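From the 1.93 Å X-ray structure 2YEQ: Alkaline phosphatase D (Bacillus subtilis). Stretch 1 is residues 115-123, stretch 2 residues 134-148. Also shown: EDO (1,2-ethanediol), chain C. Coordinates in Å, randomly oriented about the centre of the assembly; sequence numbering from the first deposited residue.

Stretch 1, residues 115-123: PQMTFAFAS
Stretch 2, residues 134-148: AYKHMAKEKLDLVFH

Two neighbouring strands running in the same direction form the backbone of this contact, with a helix packed back over one face. Strand 117-122 is extended throughout, with phi of about -124 to -149° and psi of about 133 to 167°, and lies 4.7 Å from the second strand, through V146-H148, at closest approach, the axes crossing at -22°. The register pairs A120 with V146, F121 with F147 and A122 with H148. The helix through A134 to M138 runs antiparallel to the first strand, 11.2 Å away, and a type I turn from M138 to E141, closed by E141 N to M138 O at 2.9 Å, starts the chain back toward the sheet.

The hydrogen-bond ladder alternates as a parallel pair requires. A120 uses both its backbone groups: A120 N donates to L145 O at 3.3 Å, and A120 O accepts from F147 N at 2.9 Å. F147 does likewise, its O taking A122 N at 3.0 Å. At the entrance, D144 replaces one backbone rung with its side chain. With phi/psi of -82/-32 and chi1 m, its CA-to-CB bond points toward the first strand, and the carboxylate oxygen D144 OD2 accepts from T118 N at 2.9 Å while D144 N returns a bond to T118 O at 2.7 Å. Both polar backbone atoms of T118 are thus satisfied by one residue, and D144 OD1 is bonded elsewhere in the structure. The cost falls on L145 N, which is buried without a partner, 3.8 Å from T118 O. Weaker support comes from CA-H...O contacts, such as F121 CA to F147 O at 3.2 Å and V146 CA to A120 O at 3.4 Å.

One face carries F119, F121, L145 and F147. F119 (chi1 p) presents its ring face to the edge of F147 (chi1 m), centroids 5.2 Å apart and planes at 78°; F119 CD1 lies 3.6 Å from F147 CD2. L145, p at both chi angles, sets its CD1 3.9 Å from F119 CB, and the all-trans M117 extends its CE to 3.9 Å from L145 CD2.

The other face carries A120, A122, V146 and H148; the two alanine methyls of the first strand lie under L143, M138 and Y135. A120 CB meets L143 CD1 at 3.6 Å and M138 SD at 4.3 Å; A122 CB lies 4.1 Å from M138 CE and 3.8 Å from Y135 OH. M138, t, t, m, points toward the strand. H148, chi1 t, lays its ring face against A122 O and S123 N. Y135 OH, H148 ND1 and H148 NE2 are hydrogen-bonded just outside the two stretches.

At the margin, L143 O accepts from ethanediol O2 at 2.7 Å. The two stretches together bury 706 Å².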

# COMPACT_ATOMS: atom_id res chain seq x y z
N PRO A 115 8.49 21.93 9.96
CA PRO A 115 7.43 22.74 9.36
C PRO A 115 6.63 22.08 8.25
O PRO A 115 5.52 22.53 7.96
CB PRO A 115 8.21 23.91 8.72
CG PRO A 115 9.52 23.36 8.41
CD PRO A 115 9.82 22.42 9.55
N GLN A 116 7.17 21.05 7.61
CA GLN A 116 6.50 20.45 6.45
C GLN A 116 6.99 19.02 6.18
O GLN A 116 8.11 18.65 6.55
CB GLN A 116 6.72 21.32 5.21
CG GLN A 116 5.88 20.95 4.01
CD GLN A 116 6.03 21.93 2.86
OE1 GLN A 116 5.43 23.00 2.86
NE2 GLN A 116 6.80 21.56 1.85
N MET A 117 6.11 18.23 5.58
CA MET A 117 6.41 16.87 5.16
C MET A 117 5.66 16.65 3.87
O MET A 117 4.51 17.08 3.73
CB MET A 117 5.89 15.87 6.21
CG MET A 117 6.09 14.42 5.83
SD MET A 117 5.36 13.31 7.02
CE MET A 117 6.15 11.76 6.50
N THR A 118 6.31 15.99 2.91
CA THR A 118 5.64 15.62 1.67
C THR A 118 5.88 14.12 1.42
O THR A 118 7.01 13.65 1.54
CB THR A 118 6.17 16.43 0.46
OG1 THR A 118 6.06 17.83 0.75
CG2 THR A 118 5.37 16.12 -0.80
N PHE A 119 4.82 13.40 1.08
CA PHE A 119 4.95 11.95 0.83
C PHE A 119 3.92 11.58 -0.21
O PHE A 119 3.07 12.41 -0.55
CB PHE A 119 4.84 11.14 2.13
CG PHE A 119 3.49 11.16 2.80
CD1 PHE A 119 2.50 10.28 2.42
CD2 PHE A 119 3.21 12.04 3.85
CE1 PHE A 119 1.24 10.27 3.04
CE2 PHE A 119 1.97 12.03 4.48
CZ PHE A 119 0.98 11.13 4.07
N ALA A 120 4.04 10.38 -0.77
CA ALA A 120 3.07 9.87 -1.69
C ALA A 120 2.61 8.52 -1.12
O ALA A 120 3.35 7.89 -0.35
CB ALA A 120 3.65 9.66 -3.08
N PHE A 121 1.40 8.11 -1.50
CA PHE A 121 0.96 6.73 -1.20
C PHE A 121 0.33 6.09 -2.40
O PHE A 121 -0.30 6.73 -3.25
CB PHE A 121 0.12 6.63 0.09
CG PHE A 121 -1.23 7.26 0.02
CD1 PHE A 121 -2.33 6.52 -0.36
CD2 PHE A 121 -1.42 8.58 0.45
CE1 PHE A 121 -3.60 7.06 -0.36
CE2 PHE A 121 -2.71 9.14 0.47
CZ PHE A 121 -3.79 8.39 0.04
N ALA A 122 0.54 4.77 -2.48
CA ALA A 122 0.15 4.01 -3.64
C ALA A 122 -0.40 2.65 -3.20
O ALA A 122 -0.12 2.18 -2.11
CB ALA A 122 1.40 3.79 -4.50
N SER A 123 -1.18 2.04 -4.08
CA SER A 123 -1.64 0.66 -3.90
C SER A 123 -2.00 0.09 -5.24
O SER A 123 -2.14 0.83 -6.22
CB SER A 123 -2.87 0.65 -2.98
OG SER A 123 -3.95 1.27 -3.62
N ALA A 134 2.78 5.46 -13.67
CA ALA A 134 2.62 6.18 -12.40
C ALA A 134 3.92 6.30 -11.63
O ALA A 134 4.20 7.35 -11.04
CB ALA A 134 1.50 5.55 -11.50
N TYR A 135 4.71 5.22 -11.61
CA TYR A 135 5.96 5.23 -10.86
C TYR A 135 7.08 6.03 -11.56
O TYR A 135 7.97 6.56 -10.90
CB TYR A 135 6.44 3.82 -10.56
CG TYR A 135 5.69 3.12 -9.44
CD1 TYR A 135 5.63 3.70 -8.18
CD2 TYR A 135 5.05 1.90 -9.64
CE1 TYR A 135 4.97 3.09 -7.14
CE2 TYR A 135 4.38 1.26 -8.58
CZ TYR A 135 4.34 1.85 -7.34
OH TYR A 135 3.70 1.28 -6.26
N LYS A 136 7.04 6.09 -12.88
CA LYS A 136 7.95 6.98 -13.63
C LYS A 136 7.73 8.40 -13.15
O LYS A 136 8.67 9.09 -12.78
CB LYS A 136 7.68 6.89 -15.12
CG LYS A 136 8.75 7.60 -15.96
CD LYS A 136 8.43 7.52 -17.43
CE LYS A 136 9.54 8.11 -18.29
NZ LYS A 136 10.64 7.14 -18.56
N HIS A 137 6.46 8.83 -13.11
CA HIS A 137 6.12 10.15 -12.57
C HIS A 137 6.43 10.31 -11.09
O HIS A 137 6.94 11.37 -10.67
CB HIS A 137 4.64 10.48 -12.84
CG HIS A 137 4.31 10.59 -14.29
ND1 HIS A 137 4.88 11.53 -15.13
CD2 HIS A 137 3.46 9.86 -15.07
CE1 HIS A 137 4.39 11.40 -16.34
NE2 HIS A 137 3.53 10.39 -16.34
N MET A 138 6.17 9.29 -10.27
CA MET A 138 6.41 9.42 -8.86
C MET A 138 7.88 9.64 -8.57
O MET A 138 8.22 10.39 -7.66
CB MET A 138 5.93 8.18 -8.09
CG MET A 138 5.92 8.36 -6.60
SD MET A 138 5.61 6.84 -5.68
CE MET A 138 3.92 6.61 -6.19
N ALA A 139 8.74 8.96 -9.33
CA ALA A 139 10.20 9.03 -9.13
C ALA A 139 10.74 10.46 -9.35
O ALA A 139 11.83 10.76 -8.93
CB ALA A 139 10.92 8.05 -10.05
N LYS A 140 9.97 11.30 -10.02
CA LYS A 140 10.36 12.71 -10.24
C LYS A 140 9.81 13.67 -9.16
O LYS A 140 10.11 14.87 -9.19
CB LYS A 140 9.89 13.16 -11.62
CG LYS A 140 10.55 12.38 -12.76
CD LYS A 140 9.82 12.59 -14.06
CE LYS A 140 10.71 12.39 -15.29
NZ LYS A 140 9.89 12.10 -16.51
N GLU A 141 9.03 13.15 -8.21
CA GLU A 141 8.43 13.98 -7.16
C GLU A 141 9.47 14.26 -6.11
O GLU A 141 10.42 13.50 -5.95
CB GLU A 141 7.23 13.28 -6.47
CG GLU A 141 6.05 12.90 -7.37
CD GLU A 141 5.02 14.01 -7.56
OE1 GLU A 141 5.26 15.15 -7.11
OE2 GLU A 141 3.97 13.73 -8.16
N LYS A 142 9.28 15.34 -5.36
CA LYS A 142 10.16 15.63 -4.24
C LYS A 142 9.48 15.17 -2.97
O LYS A 142 8.66 15.88 -2.43
CB LYS A 142 10.48 17.13 -4.16
CG LYS A 142 11.59 17.57 -5.10
CD LYS A 142 11.08 18.35 -6.31
CE LYS A 142 11.73 17.90 -7.64
NZ LYS A 142 13.15 18.34 -7.77
N LEU A 143 9.83 13.98 -2.49
CA LEU A 143 9.13 13.38 -1.35
C LEU A 143 10.10 13.04 -0.27
O LEU A 143 11.26 12.71 -0.56
CB LEU A 143 8.41 12.10 -1.80
CG LEU A 143 7.56 12.16 -3.05
CD1 LEU A 143 7.12 10.73 -3.43
CD2 LEU A 143 6.36 13.12 -2.86
N ASP A 144 9.63 13.08 0.97
CA ASP A 144 10.36 12.58 2.11
C ASP A 144 10.23 11.04 2.26
O ASP A 144 11.14 10.39 2.75
CB ASP A 144 9.86 13.23 3.39
CG ASP A 144 10.07 14.77 3.40
OD1 ASP A 144 11.25 15.18 3.35
OD2 ASP A 144 9.07 15.52 3.48
N LEU A 145 9.09 10.50 1.87
CA LEU A 145 8.89 9.04 1.88
C LEU A 145 7.69 8.64 1.05
O LEU A 145 6.93 9.49 0.55
CB LEU A 145 8.84 8.48 3.31
CG LEU A 145 7.84 8.97 4.34
CD1 LEU A 145 6.53 8.29 4.14
CD2 LEU A 145 8.34 8.68 5.74
N VAL A 146 7.57 7.33 0.83
CA VAL A 146 6.47 6.74 0.11
C VAL A 146 5.85 5.65 1.00
O VAL A 146 6.59 4.92 1.69
CB VAL A 146 6.95 6.11 -1.22
CG1 VAL A 146 5.85 5.29 -1.87
CG2 VAL A 146 7.42 7.21 -2.17
N PHE A 147 4.52 5.57 0.98
CA PHE A 147 3.76 4.46 1.58
C PHE A 147 3.16 3.58 0.51
O PHE A 147 2.61 4.05 -0.47
CB PHE A 147 2.57 4.98 2.42
CG PHE A 147 2.96 5.65 3.68
CD1 PHE A 147 3.19 4.92 4.83
CD2 PHE A 147 3.08 7.04 3.75
CE1 PHE A 147 3.54 5.54 6.01
CE2 PHE A 147 3.43 7.67 4.95
CZ PHE A 147 3.66 6.91 6.07
N HIS A 148 3.27 2.26 0.69
CA HIS A 148 2.50 1.36 -0.13
C HIS A 148 1.48 0.67 0.78
O HIS A 148 1.82 0.20 1.86
CB HIS A 148 3.39 0.36 -0.87
CG HIS A 148 2.72 -0.24 -2.06
ND1 HIS A 148 1.77 -1.23 -1.95
CD2 HIS A 148 2.82 0.04 -3.37
CE1 HIS A 148 1.32 -1.53 -3.15
NE2 HIS A 148 1.94 -0.77 -4.03
C1 EDO C . 14.98 11.01 -0.93
O1 EDO C . 15.36 9.65 -0.79
C2 EDO C . 13.95 11.37 0.13
O2 EDO C . 13.87 12.80 0.16